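Local atomic coordinates of probable CoA-transferase alpha subunit (PDB entry 6COJ), a protein that probably acts on coenzyme A thioesters as the alpha subunit of a CoA-transferase-family enzyme, and here binds the CoA thioester of a spiro-lactone acid. Residues Pro70-Leu75 and Gly87-Asp92; Ser93-Asp98 and His270-Ala275. The protein carries 1 engineered substitution. One frame throughout, in Å; residues are numbered along the deposited sequence. Where two conformers were deposited one is given.

Contact 1 of 2, residues Pro70-Leu75 and Gly87-Asp92. With F8G (S-{(3R,5R,9R)-1-[(2R,3S,4R,5R)-5-(6-amino-9H-purin-9-yl)-4-hydroxy-3-(phosphonooxy)tetrahydrofuran-2-yl]-3,5,9-trihydroxy-8,8-dimethyl-3,5-dioxido-10,14-dioxo-2,4,6-trioxa-11,15-diaza-3lambda~5~,5lambda~5~-diphosphaheptadecan-17-yl} (5R,10R)-7-hydroxy-10-methyl-2-oxo-1-oxaspiro[4.5]dec-6-ene-6-carbothioate (non-preferred name)), chain E.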
loop_
_atom_site.group_PDB
_atom_site.type_symbol
_atom_site.label_atom_id
_atom_site.label_comp_id
_atom_site.label_asym_id
_atom_site.label_seq_id
_atom_site.Cartn_x
_atom_site.Cartn_y
_atom_site.Cartn_z
ATOM N N PRO A 70 6.130 20.978 14.025
ATOM C CA PRO A 70 6.533 21.513 15.338
ATOM C C PRO A 70 7.004 20.447 16.312
ATOM O O PRO A 70 7.591 20.799 17.347
ATOM C CB PRO A 70 5.264 22.209 15.839
ATOM C CG PRO A 70 4.133 21.440 15.161
ATOM C CD PRO A 70 4.679 21.094 13.792
ATOM N N ASP A 71 6.738 19.168 16.032
ATOM C CA ASP A 71 7.354 18.089 16.796
ATOM C C ASP A 71 8.871 18.179 16.720
ATOM O O ASP A 71 9.567 18.184 17.749
ATOM C CB ASP A 71 6.866 16.726 16.276
ATOM C CG ASP A 71 7.122 16.503 14.777
ATOM O OD1 ASP A 71 7.001 17.449 13.969
ATOM O OD2 ASP A 71 7.451 15.348 14.416
ATOM N N LEU A 72 9.400 18.268 15.502
ATOM C CA LEU A 72 10.841 18.375 15.318
ATOM C C LEU A 72 11.362 19.704 15.848
ATOM O O LEU A 72 12.444 19.754 16.440
ATOM C CB LEU A 72 11.176 18.196 13.834
ATOM C CG LEU A 72 12.658 18.132 13.471
ATOM C CD1 LEU A 72 13.364 17.034 14.256
ATOM C CD2 LEU A 72 12.822 17.917 11.971
ATOM N N GLY A 73 10.600 20.786 15.662
ATOM C CA GLY A 73 11.008 22.067 16.218
ATOM C C GLY A 73 11.172 22.023 17.724
ATOM O O GLY A 73 12.187 22.472 18.266
ATOM N N LEU A 74 10.180 21.470 18.427
ATOM C CA LEU A 74 10.289 21.400 19.882
ATOM C C LEU A 74 11.480 20.547 20.307
ATOM O O LEU A 74 12.223 20.913 21.222
ATOM C CB LEU A 74 8.990 20.874 20.491
ATOM C CG LEU A 74 7.832 21.869 20.584
ATOM C CD1 LEU A 74 6.570 21.149 21.047
ATOM C CD2 LEU A 74 8.158 23.048 21.514
ATOM N N LEU A 75 11.697 19.408 19.640
ATOM C CA LEU A 75 12.854 18.590 19.986
ATOM C C LEU A 75 14.159 19.348 19.751
ATOM O O LEU A 75 15.098 19.251 20.552
ATOM C CB LEU A 75 12.818 17.281 19.191
ATOM C CG LEU A 75 11.679 16.345 19.602
ATOM C CD1 LEU A 75 11.593 15.176 18.626
ATOM C CD2 LEU A 75 11.851 15.838 21.027
ATOM N N GLY A 87 11.276 14.253 4.967
ATOM C CA GLY A 87 10.915 14.629 3.615
ATOM C C GLY A 87 10.698 16.119 3.489
ATOM O O GLY A 87 10.782 16.682 2.394
ATOM N N PHE A 88 10.410 16.763 4.616
ATOM C CA PHE A 88 10.241 18.209 4.689
ATOM C C PHE A 88 10.123 18.562 6.161
ATOM O O PHE A 88 9.988 17.685 7.016
ATOM C CB PHE A 88 8.972 18.661 3.952
ATOM C CG PHE A 88 7.700 18.105 4.536
ATOM C CD1 PHE A 88 7.073 18.743 5.603
ATOM C CD2 PHE A 88 7.120 16.953 4.011
ATOM C CE1 PHE A 88 5.908 18.230 6.157
ATOM C CE2 PHE A 88 5.943 16.446 4.551
ATOM C CZ PHE A 88 5.341 17.083 5.619
ATOM N N VAL A 89 10.168 19.859 6.446
ATOM C CA VAL A 89 9.729 20.386 7.735
ATOM C C VAL A 89 8.834 21.581 7.446
ATOM O O VAL A 89 9.258 22.528 6.775
ATOM C CB VAL A 89 10.900 20.799 8.647
ATOM C CG1 VAL A 89 10.355 21.330 9.980
ATOM C CG2 VAL A 89 11.843 19.613 8.876
ATOM N N SER A 90 7.586 21.524 7.917
ATOM C CA SER A 90 6.646 22.599 7.629
ATOM C C SER A 90 5.659 22.745 8.772
ATOM O O SER A 90 5.239 21.749 9.374
ATOM C CB SER A 90 5.854 22.320 6.346
ATOM O OG SER A 90 4.966 23.395 6.065
ATOM N N LEU A 91 5.298 23.998 9.062
ATOM C CA LEU A 91 4.204 24.303 9.973
ATOM C C LEU A 91 2.849 24.362 9.271
ATOM O O LEU A 91 1.833 24.560 9.941
ATOM C CB LEU A 91 4.481 25.615 10.716
ATOM C CG LEU A 91 5.735 25.644 11.602
ATOM C CD1 LEU A 91 5.885 26.997 12.287
ATOM C CD2 LEU A 91 5.699 24.530 12.638
ATOM N N ASP A 92 2.821 24.225 7.941
ATOM C CA ASP A 92 1.600 24.191 7.129
ATOM C C ASP A 92 0.903 25.544 6.995
ATOM O O ASP A 92 0.306 25.835 5.954
ATOM C CB ASP A 92 0.640 23.082 7.574
ATOM C CG ASP A 92 1.069 21.720 7.071
ATOM O OD1 ASP A 92 1.439 21.621 5.879
ATOM O OD2 ASP A 92 1.061 20.750 7.855
HETATM C C4 F8G E . 19.049 34.524 1.792
HETATM C C5 F8G E . 19.951 33.977 0.769
HETATM C C6 F8G E . 21.215 33.346 1.220
HETATM C C8 F8G E . 18.179 34.838 -0.180
HETATM N N1 F8G E . 21.493 33.293 2.544
HETATM N N3 F8G E . 19.371 34.448 3.105
HETATM C "C1'" F8G E . 16.857 35.664 1.826
HETATM C C2 F8G E . 20.611 33.831 3.589
HETATM C "C2'" F8G E . 16.271 36.875 1.128
HETATM C "C3'" F8G E . 14.834 36.813 1.594
HETATM C "C4'" F8G E . 14.546 35.335 1.601
HETATM C "C5'" F8G E . 14.014 34.909 0.250
HETATM C CAA F8G E . 3.869 15.626 -4.285
HETATM C CAB F8G E . 4.163 17.100 -4.159
HETATM C CAC F8G E . 4.381 17.710 -2.976
HETATM C CAD F8G E . 3.981 17.047 -1.666
HETATM C CAE F8G E . 3.271 15.718 -1.915
HETATM C CAF F8G E . 4.003 14.904 -2.961
HETATM C CAG F8G E . 5.071 19.011 -2.930
HETATM C CAI F8G E . 3.122 14.890 -0.647
HETATM C CAK F8G E . 3.135 17.925 -0.719
HETATM C CAL F8G E . 3.957 18.221 0.547
HETATM C CAM F8G E . 5.251 17.499 0.264
HETATM C CAQ F8G E . 6.371 21.300 -3.633
HETATM C CAR F8G E . 5.338 22.350 -3.260
HETATM C CAT F8G E . 6.339 24.548 -3.293
HETATM C CAU F8G E . 6.731 25.741 -2.441
HETATM C CAV F8G E . 7.716 26.685 -3.119
HETATM C CAX F8G E . 7.269 28.937 -2.404
HETATM C CAY F8G E . 7.652 30.125 -1.559
HETATM C CAZ F8G E . 8.328 31.226 -2.385
HETATM C CBA F8G E . 8.861 32.293 -1.439
HETATM C CBM F8G E . 9.498 30.631 -3.155
HETATM C CBN F8G E . 7.354 31.896 -3.346
HETATM N N6 F8G E . 22.083 32.827 0.318
HETATM N N7 F8G E . 19.357 34.205 -0.420
HETATM N N9 F8G E . 18.010 35.035 1.139
HETATM N NAS F8G E . 5.936 23.486 -2.602
HETATM N NAW F8G E . 8.001 27.836 -2.273
HETATM O "O2'" F8G E . 16.903 38.091 1.533
HETATM O "O3'" F8G E . 14.750 37.214 2.950
HETATM O "O4'" F8G E . 15.801 34.703 1.843
HETATM O "O5'" F8G E . 12.744 35.522 0.048
HETATM O OAH F8G E . 4.185 17.717 -5.204
HETATM O OAJ F8G E . 5.320 19.510 -1.839
HETATM O OAN F8G E . 6.259 17.486 0.936
HETATM O OAO F8G E . 5.189 16.767 -0.971
HETATM O OBB F8G E . 9.716 31.626 -0.524
HETATM O OBD F8G E . 11.638 33.253 0.080
HETATM O OBJ F8G E . 6.376 24.561 -4.517
HETATM O OBK F8G E . 6.315 28.972 -3.168
HETATM O OBL F8G E . 6.489 30.658 -0.908
HETATM O OBO F8G E . 11.003 31.435 1.624
HETATM O OBP F8G E . 9.367 33.312 1.382
HETATM O OBQ F8G E . 10.294 35.323 -0.693
HETATM O OBR F8G E . 12.135 34.416 -2.126
HETATM O OCI F8G E . 14.114 38.824 4.800
HETATM O OCJ F8G E . 15.238 39.646 2.744
HETATM O OCK F8G E . 12.870 38.865 2.649
HETATM P PBC F8G E . 10.387 32.441 0.687
HETATM P PBE F8G E . 11.642 34.647 -0.717
HETATM P PCH F8G E . 14.221 38.682 3.301
HETATM S SAP F8G E . 5.561 19.874 -4.285
#
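Leu72 and Val89 meet because each turns a methyl toward the other: Leu72 holds CG anti to its backbone N (chi1 -174°), while Val89 places CG2 anti to its carbonyl carbon. Leu72 CD2 then rests 3.7 Å from Val89 CG2, with the two side chains about perpendicular. The setting is a beta-alpha-beta crossover in the parallel sheet of a CoA-transferase alpha/beta fold. Helix 70-77 links the adjacent parallel strands 62-65 and 81-86, and the segment 87-92 is the chain leaving the second of them, folded back against the start of that helix.

A second apolar pair forms at the first residue of the helix, two residues beyond Val89. Leu91 CD2 rests on the pyrrolidine ring of Pro70, 3.8 Å from Pro70 CD and 4.0 Å from Pro70 CB. No hydrogen bond passes directly between the segments; the direct contact is apolar packing of four buried side chains. Phe101 of helix 99-106 covers both Leu72 and Val89, and Met48 of helix 48-56 packs on Pro70.

Beyond Leu91 the chain is pinned by polar groups. Asp92, whose backbone N gives a 3.0 Å bond to Ser90 OG (155° at the hydrogen) and so closes an ST turn, also forms a salt bridge to Arg44. Phe88 turns to the pocket instead: its ring meets Trp41 and approaches the lactone carbonyl of F8G obliquely, Phe88 CD2 lying 3.2 Å from F8G OAN.

Contact 2 of 2, residues Ser93-Asp98 and His270-Ala275. With F8G (S-{(3R,5R,9R)-1-[(2R,3S,4R,5R)-5-(6-amino-9H-purin-9-yl)-4-hydroxy-3-(phosphonooxy)tetrahydrofuran-2-yl]-3,5,9-trihydroxy-8,8-dimethyl-3,5-dioxido-10,14-dioxo-2,4,6-trioxa-11,15-diaza-3lambda~5~,5lambda~5~-diphosphaheptadecan-17-yl} (5R,10R)-7-hydroxy-10-methyl-2-oxo-1-oxaspiro[4.5]dec-6-ene-6-carbothioate (non-preferred name)), chain E.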
loop_
_atom_site.group_PDB
_atom_site.type_symbol
_atom_site.label_atom_id
_atom_site.label_comp_id
_atom_site.label_asym_id
_atom_site.label_seq_id
_atom_site.Cartn_x
_atom_site.Cartn_y
_atom_site.Cartn_z
ATOM N N SER A 93 0.978 26.379 8.028
ATOM C CA SER A 93 0.516 27.756 7.978
ATOM C C SER A 93 1.708 28.678 8.184
ATOM O O SER A 93 2.776 28.248 8.630
ATOM C CB SER A 93 -0.504 28.050 9.086
ATOM O OG SER A 93 -1.327 26.933 9.350
ATOM N N ALA A 94 1.514 29.958 7.869
ATOM C CA ALA A 94 2.549 30.965 8.097
ATOM C C ALA A 94 2.987 30.906 9.561
ATOM O O ALA A 94 2.154 30.750 10.446
ATOM C CB ALA A 94 2.026 32.343 7.748
ATOM N N PRO A 95 4.295 31.040 9.826
ATOM C CA PRO A 95 5.372 31.409 8.901
ATOM C C PRO A 95 5.954 30.242 8.115
ATOM O O PRO A 95 7.028 30.411 7.538
ATOM C CB PRO A 95 6.444 31.970 9.839
ATOM C CG PRO A 95 6.264 31.180 11.084
ATOM C CD PRO A 95 4.783 30.934 11.213
ATOM N N PHE A 96 5.267 29.091 8.122
ATOM C CA PHE A 96 5.574 27.936 7.275
ATOM C C PHE A 96 6.833 27.193 7.701
ATOM O O PHE A 96 6.794 25.982 7.934
ATOM C CB PHE A 96 5.629 28.328 5.794
ATOM C CG PHE A 96 4.342 28.908 5.281
ATOM C CD1 PHE A 96 3.266 28.086 4.994
ATOM C CD2 PHE A 96 4.205 30.273 5.098
ATOM C CE1 PHE A 96 2.078 28.615 4.527
ATOM C CE2 PHE A 96 3.018 30.806 4.632
ATOM C CZ PHE A 96 1.954 29.977 4.348
ATOM N N TYR A 97 7.957 27.891 7.795
ATOM C CA TYR A 97 9.182 27.240 8.224
ATOM C C TYR A 97 9.188 27.173 9.744
ATOM O O TYR A 97 8.785 28.123 10.419
ATOM C CB TYR A 97 10.391 28.027 7.715
ATOM C CG TYR A 97 10.316 28.349 6.229
ATOM C CD1 TYR A 97 9.862 27.403 5.310
ATOM C CD2 TYR A 97 10.680 29.602 5.753
ATOM C CE1 TYR A 97 9.786 27.698 3.953
ATOM C CE2 TYR A 97 10.602 29.907 4.405
ATOM C CZ TYR A 97 10.154 28.951 3.510
ATOM O OH TYR A 97 10.089 29.269 2.164
ATOM N N ASP A 98 9.593 26.033 10.288
ATOM C CA ASP A 98 9.693 25.942 11.740
ATOM C C ASP A 98 10.957 26.654 12.205
ATOM O O ASP A 98 12.055 26.304 11.756
ATOM C CB ASP A 98 9.697 24.500 12.227
ATOM C CG ASP A 98 9.762 24.424 13.745
ATOM O OD1 ASP A 98 10.865 24.589 14.305
ATOM O OD2 ASP A 98 8.707 24.249 14.393
ATOM N N HIS A 270 1.942 31.854 18.124
ATOM C CA HIS A 270 2.619 32.250 19.356
ATOM C C HIS A 270 3.863 31.404 19.605
ATOM O O HIS A 270 4.906 31.925 20.022
ATOM C CB HIS A 270 1.648 32.154 20.535
ATOM C CG HIS A 270 2.241 32.570 21.846
ATOM N ND1 HIS A 270 2.622 33.868 22.111
ATOM C CD2 HIS A 270 2.514 31.861 22.964
ATOM C CE1 HIS A 270 3.108 33.941 23.335
ATOM N NE2 HIS A 270 3.055 32.737 23.874
ATOM N N TYR A 271 3.775 30.095 19.352
ATOM C CA TYR A 271 4.952 29.235 19.433
ATOM C C TYR A 271 6.067 29.748 18.526
ATOM O O TYR A 271 7.218 29.905 18.958
ATOM C CB TYR A 271 4.561 27.792 19.071
ATOM C CG TYR A 271 5.697 26.956 18.522
ATOM C CD1 TYR A 271 6.661 26.407 19.364
ATOM C CD2 TYR A 271 5.811 26.719 17.156
ATOM C CE1 TYR A 271 7.709 25.648 18.858
ATOM C CE2 TYR A 271 6.857 25.963 16.639
ATOM C CZ TYR A 271 7.801 25.428 17.496
ATOM O OH TYR A 271 8.834 24.673 16.996
ATOM N N ALA A 272 5.734 30.038 17.264
ATOM C CA ALA A 272 6.753 30.439 16.297
ATOM C C ALA A 272 7.370 31.783 16.667
ATOM O O ALA A 272 8.595 31.944 16.633
ATOM C CB ALA A 272 6.148 30.474 14.889
ATOM N N GLU A 273 6.531 32.759 17.033
ATOM C CA GLU A 273 7.053 34.067 17.418
ATOM C C GLU A 273 7.831 34.003 18.724
ATOM O O GLU A 273 8.737 34.815 18.943
ATOM C CB GLU A 273 5.921 35.092 17.510
ATOM C CG GLU A 273 5.454 35.609 16.159
ATOM C CD GLU A 273 3.975 35.927 16.139
ATOM O OE1 GLU A 273 3.355 35.945 17.223
ATOM O OE2 GLU A 273 3.433 36.159 15.038
ATOM N N SER A 274 7.513 33.053 19.600
ATOM C CA SER A 274 8.256 32.958 20.853
ATOM C C SER A 274 9.673 32.433 20.651
ATOM O O SER A 274 10.527 32.643 21.518
ATOM C CB SER A 274 7.491 32.111 21.871
ATOM O OG SER A 274 6.304 32.772 22.282
ATOM N N ALA A 275 9.948 31.777 19.524
ATOM C CA ALA A 275 11.281 31.268 19.235
ATOM C C ALA A 275 12.269 32.356 18.819
ATOM O O ALA A 275 13.469 32.076 18.723
ATOM C CB ALA A 275 11.188 30.194 18.142
HETATM C C4 F8G E . 19.049 34.524 1.792
HETATM C C5 F8G E . 19.951 33.977 0.769
HETATM C C6 F8G E . 21.215 33.346 1.220
HETATM C C8 F8G E . 18.179 34.838 -0.180
HETATM N N1 F8G E . 21.493 33.293 2.544
HETATM N N3 F8G E . 19.371 34.448 3.105
HETATM C "C1'" F8G E . 16.857 35.664 1.826
HETATM C C2 F8G E . 20.611 33.831 3.589
HETATM C "C2'" F8G E . 16.271 36.875 1.128
HETATM C "C3'" F8G E . 14.834 36.813 1.594
HETATM C "C4'" F8G E . 14.546 35.335 1.601
HETATM C "C5'" F8G E . 14.014 34.909 0.250
HETATM C CAA F8G E . 3.869 15.626 -4.285
HETATM C CAB F8G E . 4.163 17.100 -4.159
HETATM C CAC F8G E . 4.381 17.710 -2.976
HETATM C CAD F8G E . 3.981 17.047 -1.666
HETATM C CAE F8G E . 3.271 15.718 -1.915
HETATM C CAF F8G E . 4.003 14.904 -2.961
HETATM C CAG F8G E . 5.071 19.011 -2.930
HETATM C CAI F8G E . 3.122 14.890 -0.647
HETATM C CAK F8G E . 3.135 17.925 -0.719
HETATM C CAL F8G E . 3.957 18.221 0.547
HETATM C CAM F8G E . 5.251 17.499 0.264
HETATM C CAQ F8G E . 6.371 21.300 -3.633
HETATM C CAR F8G E . 5.338 22.350 -3.260
HETATM C CAT F8G E . 6.339 24.548 -3.293
HETATM C CAU F8G E . 6.731 25.741 -2.441
HETATM C CAV F8G E . 7.716 26.685 -3.119
HETATM C CAX F8G E . 7.269 28.937 -2.404
HETATM C CAY F8G E . 7.652 30.125 -1.559
HETATM C CAZ F8G E . 8.328 31.226 -2.385
HETATM C CBA F8G E . 8.861 32.293 -1.439
HETATM C CBM F8G E . 9.498 30.631 -3.155
HETATM C CBN F8G E . 7.354 31.896 -3.346
HETATM N N6 F8G E . 22.083 32.827 0.318
HETATM N N7 F8G E . 19.357 34.205 -0.420
HETATM N N9 F8G E . 18.010 35.035 1.139
HETATM N NAS F8G E . 5.936 23.486 -2.602
HETATM N NAW F8G E . 8.001 27.836 -2.273
HETATM O "O2'" F8G E . 16.903 38.091 1.533
HETATM O "O3'" F8G E . 14.750 37.214 2.950
HETATM O "O4'" F8G E . 15.801 34.703 1.843
HETATM O "O5'" F8G E . 12.744 35.522 0.048
HETATM O OAH F8G E . 4.185 17.717 -5.204
HETATM O OAJ F8G E . 5.320 19.510 -1.839
HETATM O OAN F8G E . 6.259 17.486 0.936
HETATM O OAO F8G E . 5.189 16.767 -0.971
HETATM O OBB F8G E . 9.716 31.626 -0.524
HETATM O OBD F8G E . 11.638 33.253 0.080
HETATM O OBJ F8G E . 6.376 24.561 -4.517
HETATM O OBK F8G E . 6.315 28.972 -3.168
HETATM O OBL F8G E . 6.489 30.658 -0.908
HETATM O OBO F8G E . 11.003 31.435 1.624
HETATM O OBP F8G E . 9.367 33.312 1.382
HETATM O OBQ F8G E . 10.294 35.323 -0.693
HETATM O OBR F8G E . 12.135 34.416 -2.126
HETATM O OCI F8G E . 14.114 38.824 4.800
HETATM O OCJ F8G E . 15.238 39.646 2.744
HETATM O OCK F8G E . 12.870 38.865 2.649
HETATM P PBC F8G E . 10.387 32.441 0.687
HETATM P PBE F8G E . 11.642 34.647 -0.717
HETATM P PCH F8G E . 14.221 38.682 3.301
HETATM S SAP F8G E . 5.561 19.874 -4.285
#
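Tyr271 OH donates to Asp98 OD2 over 2.6 Å, the one hydrogen bond between the segments. The acceptor uses its syn lone pair and sits at the edge of the tyrosine ring, near its plane, while the carboxylate is rotated 43° from that ring. Asp98 reaches across with CG anti to its backbone N (chi1 -178°). The other oxygen, OD1, accepts from Phe101 N, making Asp98 the N-cap of helix 99-106; that helix start would probably steady the carboxylate's charge. With a valine in its place, Tyr271 OH would probably lose its acceptor and Phe101 N its cap.

Within the helical segment, Ser274 N and Ser274 OG grip His270 O from opposite faces of its plane, the hydroxyl at 2.8 Å.

The ligand contact is polar too. Tyr97 OH points to the pyrophosphate of F8G and donates to OBO, at the ring edge; the modelled separation is so short that its exact length is doubtful.

Apolar packing adds a smaller patch: Pro95, preceded by a cis peptide bond, packs its CG and CD against Ala272 CB, each at 3.9 Å.

In the fold, the loop between strand 88-89 and helix 99-106 thus leans on helix 265-274, where Tyr271 also packs on Phe254 and on Phe284 of helix 278-288, and Ala275 touches Trp100 of helix 99-106.

How the contacts relate
Contact 1 closes just before contact 2 opens along the chain, and their centres lie 10 Å apart. The loop joining them folds back on itself: Leu91 N probably donates to Phe96 O at 2.7 Å. Asp98 is where the two meet through side chains, with Leu91 CD2 3.5 Å from Asp98 OD2. Gly73, on helix 70-77, brings its CA within 3.2 Å of Asp98 OD1 and 3.5 Å of Tyr271 OH, packing the crossover helix onto the aspartate-tyrosine pair. Both contacts also reach F8G, at separate points: Phe88 of contact 1 at the lactone, Tyr97 of contact 2 at the pyrophosphate.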